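Endoglucanase E-5 (Thermobifida fusca, PDB 2CKS) cleaves internal beta-1,4-glucosidic linkages in cellulose, lichenin and cereal beta-D-glucans, the chain described here being its glycoside hydrolase family 5 catalytic domain. Local coordinates at residues 210-215 with 247-251; 83-87 with 121-126; 97-101 with 114-119. One frame throughout, in Å; residues are numbered along the deposited sequence. Where two conformers were deposited one is given.

Interaction 1. Residues 210-215 with 247-251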
loop_
_atom_site.group_PDB
_atom_site.type_symbol
_atom_site.label_atom_id
_atom_site.label_comp_id
_atom_site.label_asym_id
_atom_site.label_seq_id
_atom_site.Cartn_x
_atom_site.Cartn_y
_atom_site.Cartn_z
ATOM N N HIS A 210 4.113 15.126 -9.530
ATOM C CA HIS A 210 3.935 15.621 -8.167
ATOM C C HIS A 210 5.282 16.079 -7.643
ATOM O O HIS A 210 6.152 15.264 -7.314
ATOM C CB HIS A 210 3.352 14.531 -7.272
ATOM C CG HIS A 210 1.973 14.096 -7.659
ATOM N ND1 HIS A 210 1.036 14.948 -8.200
ATOM C CD2 HIS A 210 1.377 12.884 -7.593
ATOM C CE1 HIS A 210 -0.081 14.280 -8.439
ATOM N NE2 HIS A 210 0.102 13.023 -8.079
ATOM N N ARG A 211 5.440 17.395 -7.574
ATOM C CA ARG A 211 6.731 18.040 -7.375
ATOM C C ARG A 211 6.879 18.509 -5.922
ATOM O O ARG A 211 6.462 17.816 -4.999
ATOM C CB ARG A 211 6.886 19.218 -8.356
ATOM C CG ARG A 211 6.242 19.042 -9.729
ATOM C CD ARG A 211 6.933 18.043 -10.621
ATOM N NE ARG A 211 8.359 18.321 -10.770
ATOM C CZ ARG A 211 9.242 17.455 -11.269
ATOM N NH1 ARG A 211 8.848 16.248 -11.689
ATOM N NH2 ARG A 211 10.526 17.795 -11.347
ATOM N N ASP A 212 7.453 19.692 -5.710
ATOM C CA ASP A 212 7.856 20.117 -4.376
ATOM C C ASP A 212 6.708 20.286 -3.382
ATOM O O ASP A 212 6.904 20.073 -2.188
ATOM C CB ASP A 212 8.680 21.412 -4.458
ATOM C CG ASP A 212 10.057 21.187 -5.055
ATOM O OD1 ASP A 212 10.177 20.381 -6.002
ATOM O OD2 ASP A 212 11.081 21.781 -4.657
ATOM N N ASN A 213 5.527 20.681 -3.850
ATOM C CA ASN A 213 4.383 20.823 -2.948
ATOM C C ASN A 213 3.906 19.485 -2.371
ATOM O O ASN A 213 3.414 19.440 -1.250
ATOM C CB ASN A 213 3.228 21.645 -3.560
ATOM C CG ASN A 213 2.566 20.977 -4.765
ATOM O OD1 ASN A 213 1.351 21.083 -4.942
ATOM N ND2 ASN A 213 3.359 20.337 -5.617
ATOM N N TYR A 214 4.073 18.404 -3.126
ATOM C CA TYR A 214 3.748 17.069 -2.626
ATOM C C TYR A 214 4.850 16.553 -1.694
ATOM O O TYR A 214 4.560 15.989 -0.638
ATOM C CB TYR A 214 3.513 16.104 -3.798
ATOM C CG TYR A 214 2.179 16.300 -4.472
ATOM C CD1 TYR A 214 1.127 15.417 -4.260
ATOM C CD2 TYR A 214 1.972 17.367 -5.328
ATOM C CE1 TYR A 214 -0.110 15.608 -4.891
ATOM C CE2 TYR A 214 0.753 17.560 -5.965
ATOM C CZ TYR A 214 -0.282 16.682 -5.737
ATOM O OH TYR A 214 -1.488 16.889 -6.371
ATOM N N LEU A 215 6.106 16.755 -2.079
ATOM C CA LEU A 215 7.248 16.375 -1.248
ATOM C C LEU A 215 7.205 17.104 0.100
ATOM O O LEU A 215 7.403 16.501 1.147
ATOM C CB LEU A 215 8.565 16.659 -1.991
ATOM C CG LEU A 215 9.870 16.235 -1.320
ATOM C CD1 LEU A 215 10.002 14.732 -1.336
ATOM C CD2 LEU A 215 11.060 16.879 -2.024
ATOM N N MET A 247 13.441 13.394 -9.432
ATOM C CA MET A 247 12.438 13.780 -8.449
ATOM C C MET A 247 12.131 12.601 -7.533
ATOM O O MET A 247 12.023 12.752 -6.315
ATOM C CB MET A 247 11.156 14.254 -9.135
ATOM C CG MET A 247 10.116 14.790 -8.171
ATOM S SD MET A 247 10.581 16.397 -7.480
ATOM C CE MET A 247 10.065 16.166 -5.827
ATOM N N ALA A 248 11.996 11.420 -8.128
ATOM C CA ALA A 248 11.683 10.218 -7.370
ATOM C C ALA A 248 12.746 9.950 -6.311
ATOM O O ALA A 248 12.420 9.567 -5.194
ATOM C CB ALA A 248 11.553 9.026 -8.301
ATOM N N ASP A 249 14.011 10.173 -6.655
ATOM C CA ASP A 249 15.113 9.965 -5.714
ATOM C C ASP A 249 15.024 10.938 -4.524
ATOM O O ASP A 249 15.443 10.603 -3.420
ATOM C CB ASP A 249 16.471 10.144 -6.416
ATOM C CG ASP A 249 16.866 8.958 -7.284
ATOM O OD1 ASP A 249 16.255 7.871 -7.173
ATOM O OD2 ASP A 249 17.799 9.026 -8.117
ATOM N N ARG A 250 14.492 12.139 -4.742
ATOM C CA ARG A 250 14.266 13.069 -3.640
ATOM C C ARG A 250 13.248 12.507 -2.657
ATOM O O ARG A 250 13.445 12.589 -1.453
ATOM C CB ARG A 250 13.821 14.442 -4.149
ATOM C CG ARG A 250 14.871 15.134 -5.000
ATOM C CD ARG A 250 14.393 16.403 -5.645
ATOM N NE ARG A 250 14.010 17.399 -4.646
ATOM C CZ ARG A 250 13.341 18.511 -4.914
ATOM N NH1 ARG A 250 12.968 18.804 -6.160
ATOM N NH2 ARG A 250 13.045 19.344 -3.928
ATOM N N TYR A 251 12.173 11.924 -3.174
ATOM C CA TYR A 251 11.191 11.249 -2.330
ATOM C C TYR A 251 11.823 10.061 -1.596
ATOM O O TYR A 251 11.585 9.857 -0.407
ATOM C CB TYR A 251 10.016 10.747 -3.168
ATOM C CG TYR A 251 8.993 11.781 -3.565
ATOM C CD1 TYR A 251 7.972 12.151 -2.694
ATOM C CD2 TYR A 251 9.016 12.357 -4.827
ATOM C CE1 TYR A 251 7.006 13.063 -3.065
ATOM C CE2 TYR A 251 8.052 13.282 -5.208
ATOM C CZ TYR A 251 7.055 13.637 -4.316
ATOM O OH TYR A 251 6.093 14.543 -4.692
#
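Two successive outer helices of a (beta/alpha)8 barrel meet here near their N-terminal ends. Residues 210-211 are extended loop running into the helix that starts at D212, with R211 at the N-cap position, while 247-251 is helical throughout. The CA atoms of R211 and M247 are 7.2 Å apart, those of L215 and Y251 6.6 Å. Between the two backbones lies an apolar layer: L215 CD1 sits over the face of the Y251 ring, 3.9 Å from its centroid in a CH-pi contact, and L215 CD2 is 4.0 Å from M247 CE. F205, on the barrel strand 199-206, stacks on Y251 as well. On the exposed side D212 and R250 form a two-pronged salt bridge, in which R250 NH2 to D212 OD2 (3.2 Å) is nearly straight and R250 NH1 to D212 OD1 (3.2 Å) is weak. R211 turns to D244 instead, with M247 CG over its guanidinium face. Deeper in, the Y251 hydroxyl anchors the loop leading into the first helix: OH donates to H210 O at 2.7 Å.

Interaction 2. Residues 83-87 with 121-126; sequences HQLID and EIAQRH
Neighbouring helices around a barrel can be joined by polar as well as apolar side chains, and this pair illustrates the point. Both segments are alpha-helical; their axes approach to 11.6 Å and cross at -40°, running in broadly the same direction. The closest CA pair is H83 with I122, at 7.3 Å.

Hydrogen bonding centres on H83 (chi1 m, chi2 -47°), whose imidazole enters as a knob among E121, I122, R125 and H126. Its NE2 donates to E121 OE1 (2.9 Å), and its ND1 pairs with H126 NE2 (2.9 Å), so both ring nitrogens are engaged. This second bond brings the H83 and H126 rings rim to rim, centroids 5.1 Å apart and planes at 32°. E121 also salt-bridges R76, and H126 ND1 and D87 OD1 share K129 as a partner.

Stacking adds a second layer: the R125 guanidinium, folded back by p rotamers at chi2 and chi3, lies flat on the H83 ring with centres 3.8 Å apart and planes at 21°.

Apolar contacts come from I86 (m, t), which places CG2 3.8 Å from the H126 ring centroid, over its face, and CD1 4.2 Å from I122 CG2. H126 (chi1 m, chi2 -83°) thus offers NE2 to H83 and a ring face to I86.

Such side-by-side packing of consecutive outer helices is characteristic of the (beta/alpha)8, or TIM, barrel of family 5 glycoside hydrolases.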
loop_
_atom_site.group_PDB
_atom_site.type_symbol
_atom_site.label_atom_id
_atom_site.label_comp_id
_atom_site.label_asym_id
_atom_site.label_seq_id
_atom_site.Cartn_x
_atom_site.Cartn_y
_atom_site.Cartn_z
ATOM N N HIS A 83 -7.064 -14.578 0.969
ATOM C CA HIS A 83 -6.556 -15.471 2.005
ATOM C C HIS A 83 -5.327 -16.217 1.495
ATOM O O HIS A 83 -4.331 -16.339 2.195
ATOM C CB HIS A 83 -7.600 -16.517 2.383
ATOM C CG HIS A 83 -8.737 -16.005 3.210
ATOM N ND1 HIS A 83 -8.571 -15.204 4.324
ATOM C CD2 HIS A 83 -10.067 -16.239 3.112
ATOM C CE1 HIS A 83 -9.753 -14.957 4.862
ATOM N NE2 HIS A 83 -10.676 -15.574 4.144
ATOM N N GLN A 84 -5.420 -16.752 0.279
ATOM C CA GLN A 84 -4.321 -17.494 -0.305
ATOM C C GLN A 84 -3.084 -16.620 -0.454
ATOM O O GLN A 84 -1.989 -17.048 -0.126
ATOM C CB GLN A 84 -4.736 -18.057 -1.656
ATOM C CG GLN A 84 -3.729 -18.973 -2.288
ATOM C CD GLN A 84 -4.292 -19.586 -3.542
ATOM O OE1 GLN A 84 -4.689 -18.866 -4.459
ATOM N NE2 GLN A 84 -4.387 -20.910 -3.569
ATOM N N LEU A 85 -3.264 -15.383 -0.915
ATOM C CA LEU A 85 -2.128 -14.495 -1.123
ATOM C C LEU A 85 -1.518 -14.040 0.204
ATOM O O LEU A 85 -0.317 -13.875 0.307
ATOM C CB LEU A 85 -2.527 -13.294 -1.976
ATOM C CG LEU A 85 -2.787 -13.597 -3.462
ATOM C CD1 LEU A 85 -3.532 -12.423 -4.097
ATOM C CD2 LEU A 85 -1.497 -13.882 -4.196
ATOM N N ILE A 86 -2.340 -13.842 1.226
ATOM C CA ILE A 86 -1.826 -13.482 2.546
ATOM C C ILE A 86 -0.945 -14.603 3.082
ATOM O O ILE A 86 0.128 -14.349 3.615
ATOM C CB ILE A 86 -2.979 -13.174 3.527
ATOM C CG1 ILE A 86 -3.644 -11.847 3.153
ATOM C CG2 ILE A 86 -2.475 -13.087 4.982
ATOM C CD1 ILE A 86 -5.019 -11.684 3.744
ATOM N N ASP A 87 -1.411 -15.841 2.953
ATOM C CA ASP A 87 -0.631 -17.000 3.382
ATOM C C ASP A 87 0.651 -17.152 2.564
ATOM O O ASP A 87 1.698 -17.449 3.115
ATOM C CB ASP A 87 -1.458 -18.285 3.287
ATOM C CG ASP A 87 -2.568 -18.341 4.315
ATOM O OD1 ASP A 87 -2.526 -17.550 5.285
ATOM O OD2 ASP A 87 -3.531 -19.144 4.229
ATOM N N GLU A 121 -13.984 -10.980 8.024
ATOM C CA GLU A 121 -13.493 -12.305 7.665
ATOM C C GLU A 121 -11.958 -12.371 7.693
ATOM O O GLU A 121 -11.372 -13.317 8.233
ATOM C CB GLU A 121 -14.010 -12.749 6.299
ATOM C CG GLU A 121 -13.420 -14.098 5.918
ATOM C CD GLU A 121 -14.121 -14.821 4.793
ATOM O OE1 GLU A 121 -13.536 -15.836 4.338
ATOM O OE2 GLU A 121 -15.219 -14.398 4.366
ATOM N N ILE A 122 -11.308 -11.363 7.124
ATOM C CA ILE A 122 -9.857 -11.349 7.052
ATOM C C ILE A 122 -9.267 -11.256 8.453
ATOM O O ILE A 122 -8.372 -12.012 8.804
ATOM C CB ILE A 122 -9.369 -10.166 6.192
ATOM C CG1 ILE A 122 -9.827 -10.315 4.736
ATOM C CG2 ILE A 122 -7.846 -10.009 6.298
ATOM C CD1 ILE A 122 -9.295 -11.522 3.987
ATOM N N ALA A 123 -9.772 -10.332 9.262
ATOM C CA ALA A 123 -9.230 -10.140 10.607
ATOM C C ALA A 123 -9.399 -11.373 11.494
ATOM O O ALA A 123 -8.504 -11.698 12.270
ATOM C CB ALA A 123 -9.855 -8.916 11.269
ATOM N N GLN A 124 -10.542 -12.050 11.396
ATOM C CA GLN A 124 -10.762 -13.259 12.195
ATOM C C GLN A 124 -9.794 -14.362 11.765
ATOM O O GLN A 124 -9.118 -14.958 12.607
ATOM C CB GLN A 124 -12.209 -13.753 12.100
ATOM C CG GLN A 124 -12.560 -14.839 13.137
ATOM C CD GLN A 124 -12.279 -16.270 12.677
ATOM O OE1 GLN A 124 -12.085 -16.534 11.484
ATOM N NE2 GLN A 124 -12.273 -17.201 13.629
ATOM N N ARG A 125 -9.698 -14.596 10.458
ATOM C CA ARG A 125 -8.855 -15.670 9.939
ATOM C C ARG A 125 -7.387 -15.471 10.277
ATOM O O ARG A 125 -6.683 -16.426 10.614
ATOM C CB ARG A 125 -9.002 -15.763 8.423
ATOM C CG ARG A 125 -8.199 -16.886 7.778
ATOM C CD ARG A 125 -8.790 -18.264 7.997
ATOM N NE ARG A 125 -10.006 -18.476 7.211
ATOM C CZ ARG A 125 -10.037 -18.813 5.915
ATOM N NH1 ARG A 125 -8.914 -18.983 5.212
ATOM N NH2 ARG A 125 -11.210 -18.975 5.314
ATOM N N HIS A 126 -6.932 -14.229 10.196
ATOM C CA HIS A 126 -5.501 -13.924 10.281
ATOM C C HIS A 126 -5.088 -13.206 11.565
ATOM O O HIS A 126 -3.970 -12.705 11.659
ATOM C CB HIS A 126 -5.100 -13.118 9.052
ATOM C CG HIS A 126 -5.373 -13.836 7.770
ATOM N ND1 HIS A 126 -4.511 -14.776 7.249
ATOM C CD2 HIS A 126 -6.442 -13.802 6.942
ATOM C CE1 HIS A 126 -5.022 -15.263 6.133
ATOM N NE2 HIS A 126 -6.195 -14.693 5.926
#

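Interaction 3. Residues 97-101 with 114-119; sequences IVDWH and RAKTFF
A beta-alpha-beta unit of the TIM barrel, strand 95-101, helix 112-126 and strand 132-135, contributes this contact, in which the strand packs its outward side chains against the helix that follows it. Residues 97-101 are extended and 114-119 are alpha-helical; the axes pass 10.9 Å apart, with N-to-C directions at 159°, close to antiparallel. W100 and A115 have the nearest CA atoms, at 7.5 Å.

Alternation along the strand selects the partners: V98 and W100 point their CA-to-CB bonds toward the helix, D99 away from it. W100 (chi1 t, chi2 -106°) lays its indole against A115, whose CA stands over the six-membered ring, 3.8 Å from the centroid, and whose CB is 3.6 Å from W100 CE2.

F118 (t, 77°) runs roughly alongside the indole, planes at 30° but slid apart, its ring centroid 5.2 Å from that of the W100 six-membered ring and its CD2 3.4 Å from W100 CE3. F119 (m, -65°) brings CZ to 3.6 Å from W100 CB. V98 (t) meets the edge of F118, CG1 3.7 Å from F118 CE2, and V98 CG1 lies 4.1 Å from F119 CE1.

Within the strand, away from the helix, H101 ND1 donates to D99 OD1 (2.6 Å), which S63 also bonds. W100, F118 and F119 form an aromatic cluster with V98 and A115 filling in around it; between these segments the contact is apolar and aromatic, without polar pairing.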
loop_
_atom_site.group_PDB
_atom_site.type_symbol
_atom_site.label_atom_id
_atom_site.label_comp_id
_atom_site.label_asym_id
_atom_site.label_seq_id
_atom_site.Cartn_x
_atom_site.Cartn_y
_atom_site.Cartn_z
ATOM N N ILE A 97 0.155 -5.853 3.182
ATOM C CA ILE A 97 -0.905 -4.869 3.318
ATOM C C ILE A 97 -2.111 -5.365 2.550
ATOM O O ILE A 97 -2.016 -5.632 1.357
ATOM C CB ILE A 97 -0.483 -3.515 2.756
ATOM C CG1 ILE A 97 0.759 -3.018 3.484
ATOM C CG2 ILE A 97 -1.647 -2.524 2.851
ATOM C CD1 ILE A 97 1.338 -1.754 2.914
ATOM N N VAL A 98 -3.243 -5.486 3.235
ATOM C CA VAL A 98 -4.494 -5.855 2.596
ATOM C C VAL A 98 -5.172 -4.563 2.179
ATOM O O VAL A 98 -5.616 -3.787 3.029
ATOM C CB VAL A 98 -5.380 -6.647 3.550
ATOM C CG1 VAL A 98 -6.721 -6.997 2.897
ATOM C CG2 VAL A 98 -4.637 -7.903 4.019
ATOM N N ASP A 99 -5.217 -4.332 0.871
ATOM C CA ASP A 99 -5.651 -3.062 0.305
ATOM C C ASP A 99 -7.059 -3.164 -0.282
ATOM O O ASP A 99 -7.284 -3.757 -1.331
ATOM C CB ASP A 99 -4.638 -2.587 -0.736
ATOM C CG ASP A 99 -5.166 -1.485 -1.623
ATOM O OD1 ASP A 99 -4.695 -1.402 -2.775
ATOM O OD2 ASP A 99 -6.024 -0.651 -1.260
ATOM N N TRP A 100 -7.999 -2.584 0.450
ATOM C CA TRP A 100 -9.370 -2.366 0.003
ATOM C C TRP A 100 -9.347 -1.218 -0.998
ATOM O O TRP A 100 -9.396 -0.046 -0.634
ATOM C CB TRP A 100 -10.216 -2.055 1.239
ATOM C CG TRP A 100 -11.677 -1.989 0.989
ATOM C CD1 TRP A 100 -12.451 -0.873 0.939
ATOM C CD2 TRP A 100 -12.550 -3.093 0.766
ATOM N NE1 TRP A 100 -13.764 -1.212 0.710
ATOM C CE2 TRP A 100 -13.846 -2.575 0.590
ATOM C CE3 TRP A 100 -12.368 -4.478 0.699
ATOM C CZ2 TRP A 100 -14.942 -3.392 0.345
ATOM C CZ3 TRP A 100 -13.448 -5.283 0.464
ATOM C CH2 TRP A 100 -14.724 -4.746 0.290
ATOM N N HIS A 101 -9.240 -1.569 -2.276
ATOM C CA HIS A 101 -8.778 -0.642 -3.297
ATOM C C HIS A 101 -9.915 0.125 -3.947
ATOM O O HIS A 101 -10.221 -0.049 -5.128
ATOM C CB HIS A 101 -7.921 -1.365 -4.339
ATOM C CG HIS A 101 -7.052 -0.457 -5.139
ATOM N ND1 HIS A 101 -5.783 -0.097 -4.738
ATOM C CD2 HIS A 101 -7.265 0.161 -6.326
ATOM C CE1 HIS A 101 -5.252 0.703 -5.647
ATOM N NE2 HIS A 101 -6.127 0.871 -6.624
ATOM N N ARG A 114 -19.777 -3.756 2.420
ATOM C CA ARG A 114 -18.866 -4.780 1.904
ATOM C C ARG A 114 -17.568 -4.829 2.689
ATOM O O ARG A 114 -17.046 -5.907 2.953
ATOM C CB ARG A 114 -18.501 -4.506 0.442
ATOM C CG ARG A 114 -19.484 -5.026 -0.555
ATOM C CD ARG A 114 -19.053 -4.746 -1.975
ATOM N NE ARG A 114 -19.351 -3.366 -2.330
ATOM C CZ ARG A 114 -20.472 -2.967 -2.905
ATOM N NH1 ARG A 114 -21.421 -3.850 -3.200
ATOM N NH2 ARG A 114 -20.652 -1.678 -3.173
ATOM N N ALA A 115 -17.032 -3.660 3.023
ATOM C CA ALA A 115 -15.748 -3.570 3.717
ATOM C C ALA A 115 -15.831 -4.222 5.089
ATOM O O ALA A 115 -14.922 -4.940 5.502
ATOM C CB ALA A 115 -15.309 -2.120 3.846
ATOM N N LYS A 116 -16.941 -4.006 5.782
ATOM C CA LYS A 116 -17.127 -4.609 7.094
ATOM C C LYS A 116 -17.169 -6.127 6.969
ATOM O O LYS A 116 -16.578 -6.824 7.772
ATOM C CB LYS A 116 -18.412 -4.116 7.759
ATOM C CG LYS A 116 -18.384 -2.682 8.204
ATOM C CD LYS A 116 -19.671 -2.356 8.960
ATOM C CE LYS A 116 -19.675 -0.956 9.512
ATOM N NZ LYS A 116 -20.941 -0.704 10.270
ATOM N N THR A 117 -17.866 -6.638 5.961
ATOM C CA THR A 117 -17.946 -8.076 5.745
ATOM C C THR A 117 -16.581 -8.677 5.422
ATOM O O THR A 117 -16.178 -9.679 6.003
ATOM C CB THR A 117 -18.937 -8.368 4.628
ATOM O OG1 THR A 117 -20.239 -7.968 5.064
ATOM C CG2 THR A 117 -19.067 -9.866 4.347
ATOM N N PHE A 118 -15.868 -8.041 4.507
ATOM C CA PHE A 118 -14.571 -8.540 4.065
ATOM C C PHE A 118 -13.554 -8.476 5.205
ATOM O O PHE A 118 -12.902 -9.464 5.501
ATOM C CB PHE A 118 -14.079 -7.745 2.851
ATOM C CG PHE A 118 -12.647 -8.033 2.460
ATOM C CD1 PHE A 118 -12.311 -9.184 1.769
ATOM C CD2 PHE A 118 -11.636 -7.129 2.767
ATOM C CE1 PHE A 118 -10.988 -9.430 1.418
ATOM C CE2 PHE A 118 -10.332 -7.374 2.410
ATOM C CZ PHE A 118 -10.007 -8.503 1.743
ATOM N N PHE A 119 -13.427 -7.315 5.838
ATOM C CA PHE A 119 -12.428 -7.143 6.893
ATOM C C PHE A 119 -12.736 -7.985 8.132
ATOM O O PHE A 119 -11.819 -8.467 8.775
ATOM C CB PHE A 119 -12.225 -5.664 7.236
ATOM C CG PHE A 119 -11.332 -4.938 6.261
ATOM C CD1 PHE A 119 -9.998 -5.293 6.137
ATOM C CD2 PHE A 119 -11.819 -3.910 5.468
ATOM C CE1 PHE A 119 -9.176 -4.646 5.237
ATOM C CE2 PHE A 119 -10.993 -3.251 4.576
ATOM C CZ PHE A 119 -9.674 -3.619 4.464
#

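Overall arrangement
The three contacts sample one TIM barrel: two are helix-helix, one strand-helix. Interactions 2 and 3, with centres 11 Å apart, share helix 112-126, which faces helix 75-90 and the preceding strand 95-101; they touch where I86 CD1 packs on V98 CG2 at 3.8 Å. Interaction 1 lies across the chain's centre, 35 Å from interaction 2 and 30 Å from interaction 3 between centres. The side chains of E139 and E231, the presumed catalytic pair, lie about 8 and 9 Å from that of H210 and 10 and 11 Å from that of W100. Away from this site, the H126 side chain is about 7 Å from a sodium ion and 8 Å from a zinc ion; that of H210 is about 9 Å from another zinc.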